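Local coordinates for aminoglycoside-O-phosphotransferase VIII (Streptomyces rimosus, PDB 4H05), which phosphorylates aminoglycoside antibiotics at the 3'-hydroxyl, probably with ATP and magnesium, and so confers resistance to them, at residues R135-A138 with V139-Q143; K163-G167 with E168-A172; G215-D218 with R219-L223. All blocks are in the same frame, centred on the assembly; numbering follows the deposited sequence.

Interaction 1. Residues R135-A138 with V139-Q143; sequences RSLA and VTVPQ
The carbonyl oxygen of Ser136 is gripped by two backbone amides at once. Thr140 N reaches Ser136 O at 2.9 Å, close to the plane of the carbonyl, with 157° at the oxygen. Val139 N comes to the same Ser136 O at 2.8 Å but stands well above that plane, so the two donors divide the acceptor between different directions. One water sits 2.7 Å from Thr140 OG1 and donates to Arg135 O, joining the side chain of the first turn to the loop before the helix. This is the start of helix 137-150, with Ser136 in the N-cap position. The cap hydroxyl itself bonds to Asp134, while Glu182 accepts from Leu137 N at the amino end of the helix. The next backbone bond, Val141 N to Leu137 O, is of the regular helical kind. Pro142 N, however, has no hydrogen to give to the turn before, and the helix kinks there, with Pro142 CG 3.3 Å from Ala138 O. Two side-chain contacts add to these bonds. With OG1 of Thr140 between the backbone N and the carbonyl carbon (chi1 55°), Thr140 CG2 stands anti to the carbonyl carbon, beside the backbone N, and this methyl comes over one face of the Arg135 guanidinium, 3.4 Å from Arg135 NE. The arginine chain bends at chi2 and crosses the threonine at about a right angle; its charged group also makes a cation-pi contact with Phe273. Leu137 CD2 meets Val141 CG2 at 3.9 Å, and Leu137 also touches Phe265 and Tyr266 of helix 260-270.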
loop_
_atom_site.group_PDB
_atom_site.type_symbol
_atom_site.label_atom_id
_atom_site.label_comp_id
_atom_site.label_asym_id
_atom_site.label_seq_id
_atom_site.Cartn_x
_atom_site.Cartn_y
_atom_site.Cartn_z
ATOM N N ARG A 135 12.410 4.727 -1.215
ATOM C CA ARG A 135 11.913 3.753 -2.143
ATOM C C ARG A 135 12.084 4.199 -3.615
ATOM O O ARG A 135 11.189 3.986 -4.491
ATOM C CB ARG A 135 10.430 3.481 -1.834
ATOM C CG ARG A 135 10.001 2.070 -2.281
ATOM C CD ARG A 135 8.717 2.135 -3.131
ATOM N NE ARG A 135 8.393 0.780 -3.589
ATOM C CZ ARG A 135 7.532 0.473 -4.554
ATOM N NH1 ARG A 135 6.842 1.397 -5.195
ATOM N NH2 ARG A 135 7.385 -0.786 -4.901
ATOM N N SER A 136 13.214 4.840 -3.912
ATOM C CA SER A 136 13.443 5.361 -5.249
ATOM C C SER A 136 13.845 4.264 -6.207
ATOM O O SER A 136 13.988 3.111 -5.803
ATOM C CB SER A 136 14.519 6.440 -5.229
ATOM O OG SER A 136 15.681 5.918 -4.697
ATOM N N LEU A 137 14.005 4.620 -7.484
ATOM C CA LEU A 137 14.425 3.641 -8.526
ATOM C C LEU A 137 15.757 2.972 -8.237
ATOM O O LEU A 137 15.936 1.762 -8.632
ATOM C CB LEU A 137 14.532 4.307 -9.875
ATOM C CG LEU A 137 13.207 4.861 -10.428
ATOM C CD1 LEU A 137 13.491 5.843 -11.552
ATOM C CD2 LEU A 137 12.299 3.730 -10.874
ATOM N N ALA A 138 16.676 3.682 -7.541
ATOM C CA ALA A 138 17.936 2.950 -7.037
ATOM C C ALA A 138 17.610 1.780 -6.114
ATOM O O ALA A 138 18.321 0.779 -6.078
ATOM C CB ALA A 138 19.016 3.879 -6.402
ATOM N N VAL A 139 16.458 1.773 -5.487
ATOM C CA VAL A 139 16.114 0.632 -4.610
ATOM C C VAL A 139 15.184 -0.328 -5.306
ATOM O O VAL A 139 15.225 -1.592 -5.142
ATOM C CB VAL A 139 15.326 1.123 -3.347
ATOM C CG1 VAL A 139 14.627 -0.003 -2.637
ATOM C CG2 VAL A 139 16.201 1.840 -2.384
ATOM N N THR A 140 14.230 0.261 -5.999
ATOM C CA THR A 140 13.126 -0.542 -6.481
ATOM C C THR A 140 13.515 -1.340 -7.710
ATOM O O THR A 140 12.994 -2.428 -7.915
ATOM C CB THR A 140 11.859 0.273 -6.774
ATOM O OG1 THR A 140 12.146 1.337 -7.687
ATOM C CG2 THR A 140 11.199 0.804 -5.489
ATOM N N VAL A 141 14.398 -0.823 -8.551
ATOM C CA VAL A 141 14.740 -1.558 -9.784
ATOM C C VAL A 141 15.570 -2.826 -9.421
ATOM O O VAL A 141 15.159 -3.966 -9.718
ATOM C CB VAL A 141 15.364 -0.660 -10.880
ATOM C CG1 VAL A 141 15.739 -1.519 -12.088
ATOM C CG2 VAL A 141 14.464 0.471 -11.301
ATOM N N PRO A 142 16.678 -2.653 -8.673
ATOM C CA PRO A 142 17.255 -3.880 -8.115
ATOM C C PRO A 142 16.258 -4.817 -7.401
ATOM O O PRO A 142 16.407 -6.033 -7.511
ATOM C CB PRO A 142 18.275 -3.354 -7.103
ATOM C CG PRO A 142 18.762 -2.051 -7.666
ATOM C CD PRO A 142 17.516 -1.465 -8.376
ATOM N N GLN A 143 15.283 -4.334 -6.641
ATOM C CA GLN A 143 14.338 -5.321 -6.068
ATOM C C GLN A 143 13.574 -6.116 -7.185
ATOM O O GLN A 143 13.208 -7.270 -6.998
ATOM C CB GLN A 143 13.322 -4.695 -5.116
ATOM C CG GLN A 143 13.858 -4.227 -3.768
ATOM C CD GLN A 143 12.881 -3.313 -3.016
ATOM O OE1 GLN A 143 12.032 -2.657 -3.607
ATOM N NE2 GLN A 143 13.019 -3.262 -1.728
HETATM O O HOH W 1 10.969 3.740 -7.270
#

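Interaction 2. Residues K163-G167 with E168-A172; sequences KGWSG and ERLLA
Trp165 and Arg169 stack face to face. The guanidinium lies nearly flat over the indole, the planes 19° apart, and Arg169 CZ stands 4.1 Å from the centroid of the six-membered ring of Trp165, a cation-pi interaction over the face. The aliphatic part of the same arginine adds a CH-pi contact, Arg169 CG sitting 4.0 Å from the centroid of the five-membered ring of Trp165. One side chain thus spans both rings: CG is placed anti to the backbone N (chi1 173°), and the bend at chi2 carries the rest of the chain along the indole. Arg169 NH1 is also tied to Glu173 by a salt bridge, which would help fix the rotation of the guanidinium.

The hydrogen bonds belong to the beginning of helix 167-177, where Ser166 is the N-cap. Ser166 OG accepts from Arg169 N at 2.7 Å, the classic serine cap that satisfies an amide of the first turn. The backbone then takes over: Leu170 N bonds to Ser166 O at 2.9 Å and Leu171 N to Gly167 O, the latter nearly straight at 170°.

Apolar packing is carried by Leu170, whose CD2 touches Trp165 CE3 at 3.7 Å with the two side chains crossing at about a right angle. Joining the residue before the N-cap to the fourth residue after it, this pair is a hydrophobic staple beside the serine cap. The leucine is buried and also meets Phe272 near the C-terminus, whereas Leu171 turns to Ala145 and Val148 of helix 137-150.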
loop_
_atom_site.group_PDB
_atom_site.type_symbol
_atom_site.label_atom_id
_atom_site.label_comp_id
_atom_site.label_asym_id
_atom_site.label_seq_id
_atom_site.Cartn_x
_atom_site.Cartn_y
_atom_site.Cartn_z
ATOM N N LYS A 163 0.294 -10.710 -20.872
ATOM C CA LYS A 163 -0.005 -12.083 -20.444
ATOM C C LYS A 163 1.079 -12.964 -21.078
ATOM O O LYS A 163 1.512 -12.700 -22.198
ATOM C CB LYS A 163 -1.404 -12.532 -20.902
ATOM N N GLY A 164 1.559 -13.970 -20.350
ATOM C CA GLY A 164 2.597 -14.848 -20.896
ATOM C C GLY A 164 4.023 -14.287 -20.990
ATOM O O GLY A 164 4.908 -15.024 -21.436
ATOM N N TRP A 165 4.302 -13.023 -20.616
ATOM C CA TRP A 165 5.732 -12.604 -20.549
ATOM C C TRP A 165 6.509 -13.336 -19.481
ATOM O O TRP A 165 5.983 -13.743 -18.429
ATOM C CB TRP A 165 5.896 -11.163 -20.281
ATOM C CG TRP A 165 5.555 -10.299 -21.425
ATOM C CD1 TRP A 165 4.876 -10.639 -22.574
ATOM C CD2 TRP A 165 5.854 -8.891 -21.563
ATOM N NE1 TRP A 165 4.729 -9.548 -23.403
ATOM C CE2 TRP A 165 5.303 -8.474 -22.866
ATOM C CE3 TRP A 165 6.524 -7.945 -20.776
ATOM C CZ2 TRP A 165 5.435 -7.182 -23.339
ATOM C CZ3 TRP A 165 6.634 -6.631 -21.273
ATOM C CH2 TRP A 165 6.099 -6.265 -22.512
ATOM N N SER A 166 7.790 -13.524 -19.761
ATOM C CA SER A 166 8.688 -14.147 -18.827
ATOM C C SER A 166 9.082 -13.061 -17.869
ATOM O O SER A 166 9.020 -11.866 -18.205
ATOM C CB SER A 166 9.952 -14.639 -19.529
ATOM O OG SER A 166 10.694 -13.504 -19.965
ATOM N N GLY A 167 9.483 -13.471 -16.685
ATOM C CA GLY A 167 10.089 -12.535 -15.738
ATOM C C GLY A 167 11.191 -11.708 -16.404
ATOM O O GLY A 167 11.242 -10.500 -16.272
ATOM N N GLU A 168 12.044 -12.393 -17.150
ATOM C CA GLU A 168 13.246 -11.846 -17.775
ATOM C C GLU A 168 12.867 -10.837 -18.851
ATOM O O GLU A 168 13.534 -9.838 -19.028
ATOM C CB GLU A 168 14.112 -12.999 -18.405
ATOM C CG GLU A 168 14.959 -13.855 -17.432
ATOM C CD GLU A 168 14.182 -14.813 -16.505
ATOM O OE1 GLU A 168 12.969 -15.074 -16.772
ATOM O OE2 GLU A 168 14.798 -15.303 -15.498
ATOM N N ARG A 169 11.799 -11.104 -19.572
ATOM C CA ARG A 169 11.215 -10.116 -20.548
ATOM C C ARG A 169 10.553 -8.923 -19.835
ATOM O O ARG A 169 10.504 -7.815 -20.348
ATOM C CB ARG A 169 10.123 -10.799 -21.327
ATOM C CG ARG A 169 9.292 -9.902 -22.263
ATOM C CD ARG A 169 10.146 -9.255 -23.342
ATOM N NE ARG A 169 9.375 -8.423 -24.265
ATOM C CZ ARG A 169 9.401 -7.089 -24.311
ATOM N NH1 ARG A 169 10.157 -6.381 -23.463
ATOM N NH2 ARG A 169 8.642 -6.436 -25.195
ATOM N N LEU A 170 9.995 -9.181 -18.660
ATOM C CA LEU A 170 9.367 -8.102 -17.848
ATOM C C LEU A 170 10.456 -7.131 -17.415
ATOM O O LEU A 170 10.415 -5.928 -17.671
ATOM C CB LEU A 170 8.702 -8.714 -16.589
ATOM C CG LEU A 170 7.248 -8.402 -16.207
ATOM C CD1 LEU A 170 7.313 -7.899 -14.770
ATOM C CD2 LEU A 170 6.533 -7.400 -17.107
ATOM N N LEU A 171 11.498 -7.692 -16.837
ATOM C CA LEU A 171 12.624 -6.910 -16.411
ATOM C C LEU A 171 13.313 -6.207 -17.572
ATOM O O LEU A 171 13.740 -5.063 -17.390
ATOM C CB LEU A 171 13.575 -7.796 -15.627
ATOM C CG LEU A 171 14.819 -7.167 -15.068
ATOM C CD1 LEU A 171 14.336 -6.268 -13.919
ATOM C CD2 LEU A 171 15.793 -8.285 -14.642
ATOM N N ALA A 172 13.431 -6.846 -18.759
ATOM C CA ALA A 172 13.917 -6.094 -19.974
ATOM C C ALA A 172 13.030 -4.828 -20.190
ATOM O O ALA A 172 13.529 -3.735 -20.486
ATOM C CB ALA A 172 13.935 -6.970 -21.252
#

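Interaction 3. Residues G215-D218 with R219-L223; sequences GRAD and RHSDL
Asp218 and His220 lie side by side, their side chains pointing the same way. CB of Asp218 sits at the turn out of the strand, and CG, set anti to the backbone N (chi1 -161°), carries the carboxylate alongside the histidine. Asp218 OD1 accepts from His220 N at 2.7 Å with 163° at the hydrogen, a capping bond that closes an Asx turn, although OD1 is too close to a neighbour in the model and its place is less sure. OD2 faces elsewhere, in a salt bridge to Lys262 and a hydrogen bond to the backbone N of Asp183, so the two carboxylate oxygens serve different parts of the fold.

The main-chain oxygen of the same residue is held as well. Ser221 OG donates to Asp218 O at 2.5 Å and Ser221 N does so at 2.6 Å, and the two approach from opposite faces of the carbonyl plane. A chi1 of 53° lets the serine hydroxyl fold back over its own turn, where Ser221 OG lies 3.7 Å from Ala217 CB. Aspartate side chain and carbonyl together thus take up two successive amides, those of His220 and Ser221, in the turn leading into the helix.

Strand 215-218 pairs antiparallel with strand 184-187, and helix 220-230 follows the strand after a short turn. His220 packs against Lys262, Leu263 and Tyr266 of helix 260-270, and Leu223 against Phe246 and Tyr250 of helix 240-251. Arg219 bridges to Asp183, just before strand 184-187. Asp222 binds His124 and the backbone N of His188 and Gly189, beside the predicted proton acceptor Asp190, reminiscent of the protein-kinase fold, where a helix aspartate holds the catalytic loop.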
loop_
_atom_site.group_PDB
_atom_site.type_symbol
_atom_site.label_atom_id
_atom_site.label_comp_id
_atom_site.label_asym_id
_atom_site.label_seq_id
_atom_site.Cartn_x
_atom_site.Cartn_y
_atom_site.Cartn_z
ATOM N N GLY A 215 8.402 5.803 1.416
ATOM C CA GLY A 215 9.728 6.240 1.110
ATOM C C GLY A 215 9.650 7.233 -0.025
ATOM O O GLY A 215 8.594 7.377 -0.743
ATOM N N ARG A 216 10.759 7.915 -0.226
ATOM C CA ARG A 216 10.827 8.778 -1.373
ATOM C C ARG A 216 10.886 8.026 -2.706
ATOM O O ARG A 216 11.552 6.958 -2.877
ATOM C CB ARG A 216 11.904 9.825 -1.213
ATOM C CG ARG A 216 13.299 9.366 -1.076
ATOM C CD ARG A 216 14.124 10.313 -0.159
ATOM N NE ARG A 216 15.331 9.595 0.247
ATOM C CZ ARG A 216 16.247 9.213 -0.631
ATOM N NH1 ARG A 216 16.116 9.551 -1.922
ATOM N NH2 ARG A 216 17.290 8.494 -0.228
ATOM N N ALA A 217 10.115 8.563 -3.635
ATOM C CA ALA A 217 9.998 8.039 -4.971
ATOM C C ALA A 217 9.259 9.064 -5.842
ATOM O O ALA A 217 8.797 10.096 -5.378
ATOM C CB ALA A 217 9.228 6.726 -4.991
ATOM N N ASP A 218 9.214 8.803 -7.123
ATOM C CA ASP A 218 8.436 9.682 -7.993
ATOM C C ASP A 218 7.045 9.643 -7.534
ATOM O O ASP A 218 6.476 8.562 -7.446
ATOM C CB ASP A 218 8.443 9.138 -9.424
ATOM C CG ASP A 218 8.075 10.195 -10.451
ATOM O OD1 ASP A 218 6.908 10.594 -10.429
ATOM O OD2 ASP A 218 8.963 10.596 -11.258
ATOM N N ARG A 219 6.446 10.793 -7.324
ATOM C CA ARG A 219 5.008 10.836 -7.087
ATOM C C ARG A 219 4.206 9.967 -8.024
ATOM O O ARG A 219 3.134 9.472 -7.611
ATOM C CB ARG A 219 4.467 12.271 -7.172
ATOM C CG ARG A 219 4.465 12.851 -8.611
ATOM C CD ARG A 219 4.153 14.316 -8.685
ATOM N NE ARG A 219 5.170 15.109 -8.043
ATOM C CZ ARG A 219 5.010 15.859 -6.954
ATOM N NH1 ARG A 219 3.860 15.960 -6.316
ATOM N NH2 ARG A 219 6.050 16.523 -6.506
ATOM N N HIS A 220 4.634 9.771 -9.272
ATOM C CA HIS A 220 3.866 8.867 -10.180
ATOM C C HIS A 220 3.814 7.458 -9.654
ATOM O O HIS A 220 2.946 6.636 -10.026
ATOM C CB HIS A 220 4.377 8.956 -11.639
ATOM C CG HIS A 220 4.155 10.312 -12.267
ATOM N ND1 HIS A 220 3.108 10.561 -13.107
ATOM C CD2 HIS A 220 4.789 11.502 -12.090
ATOM C CE1 HIS A 220 3.105 11.860 -13.437
ATOM N NE2 HIS A 220 4.156 12.422 -12.863
ATOM N N SER A 221 4.693 7.103 -8.729
ATOM C CA SER A 221 4.542 5.739 -8.153
ATOM C C SER A 221 3.227 5.583 -7.401
ATOM O O SER A 221 2.772 4.451 -7.176
ATOM C CB SER A 221 5.692 5.438 -7.162
ATOM O OG SER A 221 5.743 6.488 -6.201
ATOM N N ASP A 222 2.700 6.685 -6.865
ATOM C CA ASP A 222 1.409 6.662 -6.155
ATOM C C ASP A 222 0.245 6.876 -7.119
ATOM O O ASP A 222 -0.799 6.150 -7.077
ATOM C CB ASP A 222 1.362 7.679 -5.023
ATOM C CG ASP A 222 2.048 7.212 -3.739
ATOM O OD1 ASP A 222 2.375 6.037 -3.579
ATOM O OD2 ASP A 222 2.314 8.089 -2.910
ATOM N N LEU A 223 0.435 7.847 -8.021
ATOM C CA LEU A 223 -0.587 8.151 -9.029
ATOM C C LEU A 223 -0.951 6.950 -9.895
ATOM O O LEU A 223 -2.122 6.765 -10.235
ATOM C CB LEU A 223 -0.117 9.309 -9.895
ATOM C CG LEU A 223 -0.037 10.659 -9.162
ATOM C CD1 LEU A 223 0.614 11.775 -9.965
ATOM C CD2 LEU A 223 -1.437 11.031 -8.690
#

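In the fold
All three interactions lie at the beginning of a helix, and they follow one another along the chain in numerical order. Interactions 1 and 3 are neighbours, their centres 12 Å apart: the loop leading into helix 137-150 runs beside strand 215-218, where Arg135 N probably bonds to Arg216 O at 2.9 Å. Interaction 2 sits farther out, its centre 18 Å from that of interaction 1 and 23 Å from that of interaction 3, on the helix that follows 137-150. Arg135 of interaction 1 and Asp222 of interaction 3 each lie about 7 Å, side chain to side chain, from Asp190, the predicted proton acceptor, whereas interaction 2 is structural packing away from that site.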